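Local structure of neurotoxin (Clostridium botulinum, 1ZB7) at residues A[218-223]-A[410-416]; A[379-384]-A[418-423]. The protein acts as a zinc endopeptidase that cleaves synaptobrevins in the host cytosol, VAMP2 at an Ala-Ala bond. All coordinates share one frame; numbering follows the deposited sequence.

Interaction 1 (A[218-223]-A[410-416])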
# COMPACT_ATOMS: atom_id res chain seq x y z
N ARG A 218 -17.72 2.02 -9.74
CA ARG A 218 -18.57 3.15 -9.46
C ARG A 218 -17.82 4.24 -8.66
O ARG A 218 -17.17 3.95 -7.69
CB ARG A 218 -19.86 2.65 -8.79
CG ARG A 218 -21.04 3.52 -9.01
CD ARG A 218 -21.11 4.24 -10.41
NE ARG A 218 -21.97 3.67 -11.46
CZ ARG A 218 -23.30 3.58 -11.36
NH1 ARG A 218 -23.91 3.93 -10.23
NH2 ARG A 218 -24.01 3.09 -12.40
N ALA A 219 -17.91 5.47 -9.14
CA ALA A 219 -17.23 6.61 -8.62
C ALA A 219 -18.07 7.30 -7.54
O ALA A 219 -19.27 7.55 -7.71
CB ALA A 219 -16.93 7.55 -9.76
N TYR A 220 -17.45 7.63 -6.39
CA TYR A 220 -18.12 8.38 -5.35
C TYR A 220 -17.24 9.55 -4.93
O TYR A 220 -16.01 9.54 -5.13
CB TYR A 220 -18.44 7.57 -4.12
CG TYR A 220 -19.36 6.43 -4.28
CD1 TYR A 220 -20.68 6.47 -3.77
CD2 TYR A 220 -18.94 5.27 -4.86
CE1 TYR A 220 -21.55 5.39 -3.90
CE2 TYR A 220 -19.80 4.19 -5.01
CZ TYR A 220 -21.09 4.24 -4.53
OH TYR A 220 -21.93 3.10 -4.74
N PHE A 221 -17.90 10.51 -4.30
CA PHE A 221 -17.30 11.66 -3.72
C PHE A 221 -17.46 11.65 -2.21
O PHE A 221 -18.43 11.07 -1.67
CB PHE A 221 -17.76 12.99 -4.36
CG PHE A 221 -19.25 13.17 -4.45
CD1 PHE A 221 -19.94 13.73 -3.39
CD2 PHE A 221 -19.94 12.82 -5.59
CE1 PHE A 221 -21.26 13.91 -3.45
CE2 PHE A 221 -21.29 13.03 -5.65
CZ PHE A 221 -21.97 13.57 -4.57
N ALA A 222 -16.44 12.21 -1.55
CA ALA A 222 -16.42 12.34 -0.07
C ALA A 222 -17.47 13.30 0.48
O ALA A 222 -17.84 14.30 -0.16
CB ALA A 222 -15.07 12.72 0.42
N ASP A 223 -18.01 12.92 1.65
CA ASP A 223 -18.67 13.85 2.52
C ASP A 223 -17.60 14.69 3.26
O ASP A 223 -16.86 14.16 4.05
CB ASP A 223 -19.51 13.09 3.55
CG ASP A 223 -20.36 14.03 4.44
OD1 ASP A 223 -20.01 15.22 4.66
OD2 ASP A 223 -21.44 13.55 4.84
N GLY A 410 -26.47 9.31 -2.64
CA GLY A 410 -26.20 10.75 -2.60
C GLY A 410 -24.72 11.10 -2.79
O GLY A 410 -24.40 12.20 -3.12
N GLN A 411 -23.82 10.14 -2.57
CA GLN A 411 -22.37 10.30 -2.83
C GLN A 411 -21.95 9.69 -4.18
O GLN A 411 -20.80 9.77 -4.59
CB GLN A 411 -21.57 9.65 -1.71
CG GLN A 411 -21.61 10.39 -0.32
CD GLN A 411 -20.81 9.63 0.71
OE1 GLN A 411 -21.36 8.86 1.45
NE2 GLN A 411 -19.50 9.74 0.66
N ASN A 412 -22.90 9.12 -4.89
CA ASN A 412 -22.64 8.39 -6.13
C ASN A 412 -22.51 9.38 -7.27
O ASN A 412 -23.46 10.07 -7.58
CB ASN A 412 -23.78 7.39 -6.37
CG ASN A 412 -23.49 6.38 -7.50
OD1 ASN A 412 -22.93 6.74 -8.53
ND2 ASN A 412 -23.87 5.12 -7.29
N LYS A 413 -21.34 9.48 -7.90
CA LYS A 413 -21.19 10.53 -8.94
C LYS A 413 -22.24 10.37 -10.09
O LYS A 413 -22.61 11.38 -10.70
CB LYS A 413 -19.84 10.50 -9.60
CG LYS A 413 -18.68 11.25 -8.99
CD LYS A 413 -18.13 12.08 -10.18
CE LYS A 413 -16.72 12.08 -10.23
NZ LYS A 413 -16.41 12.78 -11.53
N ALA A 414 -22.61 9.12 -10.42
CA ALA A 414 -23.54 8.90 -11.57
C ALA A 414 -25.00 9.23 -11.25
O ALA A 414 -25.72 9.54 -12.16
CB ALA A 414 -23.46 7.49 -12.11
N VAL A 415 -25.40 9.19 -9.98
CA VAL A 415 -26.73 9.42 -9.53
C VAL A 415 -26.98 10.84 -9.03
O VAL A 415 -28.01 11.37 -9.27
CB VAL A 415 -27.05 8.48 -8.37
CG1 VAL A 415 -28.40 8.83 -7.69
CG2 VAL A 415 -27.09 7.10 -8.82
N ASN A 416 -26.08 11.42 -8.24
CA ASN A 416 -26.35 12.71 -7.60
C ASN A 416 -25.56 13.84 -8.28
O ASN A 416 -24.80 14.59 -7.67
CB ASN A 416 -26.06 12.62 -6.07
CG ASN A 416 -26.69 13.78 -5.31
OD1 ASN A 416 -27.52 14.47 -5.90
ND2 ASN A 416 -26.26 14.06 -4.06
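Gln411 packs round the carbonyl oxygen of Phe221 and ends in a hydrogen bond to it. Its CB lies 3.4 Å from Phe221 O and also meets the edge of the Tyr220 ring at CD1. CG stays beside the same Phe221 O, and CD is also near this oxygen. Beyond CG the chain is extended (chi2 178°), which carries the amide on to where NE2 donates to Phe221 O at 2.9 Å. The other end of the amide, OE1, accepts from Lys367 N and Asn398 ND2, so its rotation is fixed.

Gln411 CA makes a CH-pi contact over the Phe221 ring face, 3.9 Å from the centroid. Gln411 O is over the same ring, toward its rim, and accepts from Phe221 N at 3.0 Å. Lys413 CG sits at the ring edge.

The strand 215-221 is an outermost strand of a four-stranded antiparallel sheet. The 410-416 loop meets it through a single bridge, Tyr220 with Asn412. Lys413 N donates to Ala219 O at 2.8 Å on the other side of that bridge. Asp223 is N-cap of helix 224-239, which carries the HExxH motif of this zinc protease. Its OD1 accepts from Ala225 N and is bonded to Tyr391 OH. The Ala222 side chain is about 13 Å from the bound zinc ion.

Asn412 OD1 accepts from Ala414 N at 3.1 Å and closes an Asx turn. Arg218 NH1 adds a weak bond to this OD1. NH1 is also close to ND2, but both are donors and do not bond. Ala414 CB sits over the guanidinium face.

Interaction 2 (A[379-384]-A[418-423])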
# COMPACT_ATOMS: atom_id res chain seq x y z
N PRO A 379 -10.17 15.40 -8.26
CA PRO A 379 -11.20 15.94 -7.33
C PRO A 379 -12.36 16.66 -8.09
O PRO A 379 -12.26 16.90 -9.28
CB PRO A 379 -10.40 16.85 -6.45
CG PRO A 379 -9.25 17.35 -7.34
CD PRO A 379 -8.91 16.17 -8.26
N ILE A 380 -13.47 16.89 -7.41
CA ILE A 380 -14.58 17.64 -7.93
C ILE A 380 -14.93 18.77 -6.93
O ILE A 380 -14.41 18.81 -5.88
CB ILE A 380 -15.82 16.70 -8.24
CG1 ILE A 380 -16.36 16.07 -6.97
CG2 ILE A 380 -15.53 15.71 -9.40
CD1 ILE A 380 -17.46 15.03 -7.15
N LYS A 381 -15.81 19.67 -7.31
CA LYS A 381 -16.13 20.95 -6.60
C LYS A 381 -17.61 20.83 -6.29
O LYS A 381 -18.38 20.33 -7.09
CB LYS A 381 -15.80 22.14 -7.56
CG LYS A 381 -16.26 23.59 -7.19
CD LYS A 381 -15.73 23.94 -5.84
CE LYS A 381 -15.90 25.46 -5.35
NZ LYS A 381 -14.69 25.82 -4.56
N THR A 382 -18.02 21.24 -5.12
CA THR A 382 -19.42 21.54 -4.90
C THR A 382 -19.58 22.96 -4.45
O THR A 382 -18.85 23.43 -3.59
CB THR A 382 -20.15 20.53 -3.90
OG1 THR A 382 -21.51 20.96 -3.66
CG2 THR A 382 -19.45 20.40 -2.63
N GLU A 383 -20.58 23.62 -4.95
CA GLU A 383 -21.00 24.96 -4.52
C GLU A 383 -22.28 24.89 -3.66
O GLU A 383 -22.78 25.91 -3.28
CB GLU A 383 -21.33 25.85 -5.72
CG GLU A 383 -20.18 26.16 -6.68
CD GLU A 383 -19.13 27.10 -6.13
OE1 GLU A 383 -19.16 27.48 -4.89
OE2 GLU A 383 -18.26 27.46 -6.99
N LYS A 384 -22.76 23.70 -3.34
CA LYS A 384 -24.09 23.51 -2.75
C LYS A 384 -24.18 23.04 -1.29
O LYS A 384 -25.23 22.62 -0.86
CB LYS A 384 -24.86 22.54 -3.67
CG LYS A 384 -25.09 23.21 -4.99
CD LYS A 384 -26.23 22.67 -5.75
CE LYS A 384 -26.22 23.31 -7.14
NZ LYS A 384 -26.72 22.37 -8.10
N GLU A 418 -26.41 16.64 -9.55
CA GLU A 418 -26.73 18.03 -9.22
C GLU A 418 -25.86 18.54 -8.03
O GLU A 418 -25.69 19.76 -7.79
CB GLU A 418 -28.24 18.14 -8.95
CG GLU A 418 -28.59 17.54 -7.62
CD GLU A 418 -30.08 17.54 -7.32
OE1 GLU A 418 -30.65 18.65 -7.18
OE2 GLU A 418 -30.63 16.42 -7.14
N ALA A 419 -25.28 17.60 -7.28
CA ALA A 419 -24.55 17.96 -6.08
C ALA A 419 -23.20 18.65 -6.36
O ALA A 419 -22.67 19.35 -5.51
CB ALA A 419 -24.37 16.74 -5.25
N TYR A 420 -22.67 18.50 -7.57
CA TYR A 420 -21.23 18.82 -7.84
C TYR A 420 -21.00 19.26 -9.22
O TYR A 420 -21.80 19.03 -10.07
CB TYR A 420 -20.30 17.61 -7.58
CG TYR A 420 -20.44 16.54 -8.63
CD1 TYR A 420 -19.65 16.55 -9.80
CD2 TYR A 420 -21.32 15.50 -8.45
CE1 TYR A 420 -19.81 15.55 -10.81
CE2 TYR A 420 -21.47 14.50 -9.40
CZ TYR A 420 -20.75 14.54 -10.58
OH TYR A 420 -20.95 13.53 -11.45
N GLU A 421 -19.82 19.77 -9.49
CA GLU A 421 -19.39 19.98 -10.85
C GLU A 421 -17.94 19.51 -11.05
O GLU A 421 -17.13 19.53 -10.09
CB GLU A 421 -19.69 21.46 -11.22
CG GLU A 421 -18.62 22.45 -10.93
CD GLU A 421 -18.85 23.44 -9.73
OE1 GLU A 421 -19.81 23.35 -8.89
OE2 GLU A 421 -17.96 24.34 -9.62
N GLU A 422 -17.62 19.04 -12.26
CA GLU A 422 -16.29 18.55 -12.61
C GLU A 422 -15.38 19.78 -12.67
O GLU A 422 -15.86 20.88 -12.87
CB GLU A 422 -16.21 17.84 -13.96
CG GLU A 422 -16.92 16.48 -14.05
CD GLU A 422 -16.31 15.33 -13.25
OE1 GLU A 422 -15.11 15.26 -12.89
OE2 GLU A 422 -17.07 14.38 -13.04
N ILE A 423 -14.08 19.59 -12.43
CA ILE A 423 -13.07 20.71 -12.44
C ILE A 423 -12.37 20.74 -13.82
O ILE A 423 -11.94 19.72 -14.30
CB ILE A 423 -12.09 20.54 -11.28
CG1 ILE A 423 -12.81 20.75 -9.95
CG2 ILE A 423 -10.90 21.52 -11.36
CD1 ILE A 423 -12.01 20.16 -8.73
O HOH W 1 -13.02 16.90 -11.77
O HOH W 2 -22.09 22.72 -7.38
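Ile380 and Tyr420 meet with the methyl CD1 over one face of the ring. CD1 is 4.0 Å from the centroid and displaced toward the rim, a CH-pi contact. Ile380 CG1 lies between the backbone N and the carbonyl carbon (chi1 64°), which turns CD1 toward the tyrosine. The other branch, CG2, is near Glu422 OE1. Glu422 OE2 lies by Lys413 NZ, modelled too close for the length to be trusted.

Lys381 and Glu421 lie side by side and point the same way. They touch through Lys381 CG and Glu421 OE2, 3.1 Å apart, and not through charges; Lys381 NZ goes on to Ser198 OG. Their backbones form an antiparallel hydrogen-bonded pair, with Glu421 N donating to Lys381 O at 2.9 Å and Lys381 N to Glu421 O at 3.1 Å. This pair joins the short, weakly bonded strand 421-422, outermost in the four-stranded antiparallel sheet, to strand 377-381.

The carboxylates of Glu383 and Glu421, like charges close together, are turned 22° apart. A water accepts from Glu383 N and donates to Glu421 OE1.

Past the strand, Thr382 OG1 donates to Ala419 O at 2.7 Å and accepts from Lys384 N, forming an ST turn. Lys384 NZ donates to Glu418 O at 2.8 Å. The Ile423 side chain crosses Pro379 at about a right angle, CD1 lying nearest Pro379 O, with CG a little farther off. A second water links Pro379 O, Glu422 OE1 and Ile423 N.

Both interactions belong to the same four-stranded sheet, at its two outermost strands, 215-221 and 421-422. Each is partly buried. Interaction 1 is more buried, with seven of its twelve touching residues buried and one exposed; interaction 2 has five and three. In the first a loop meets a strand through one bridge, an amide and a ring face. In the second two strands pair, and lysine, glutamate and waters are prominent. The two contacts touch: Phe221 CB packs on Ile380 CD1, and Lys413 O probably receives a hydrogen bond from Tyr420 OH. Lys413 NZ and Glu422 OE2 are modelled as a salt bridge, but too close together for its length to be trusted.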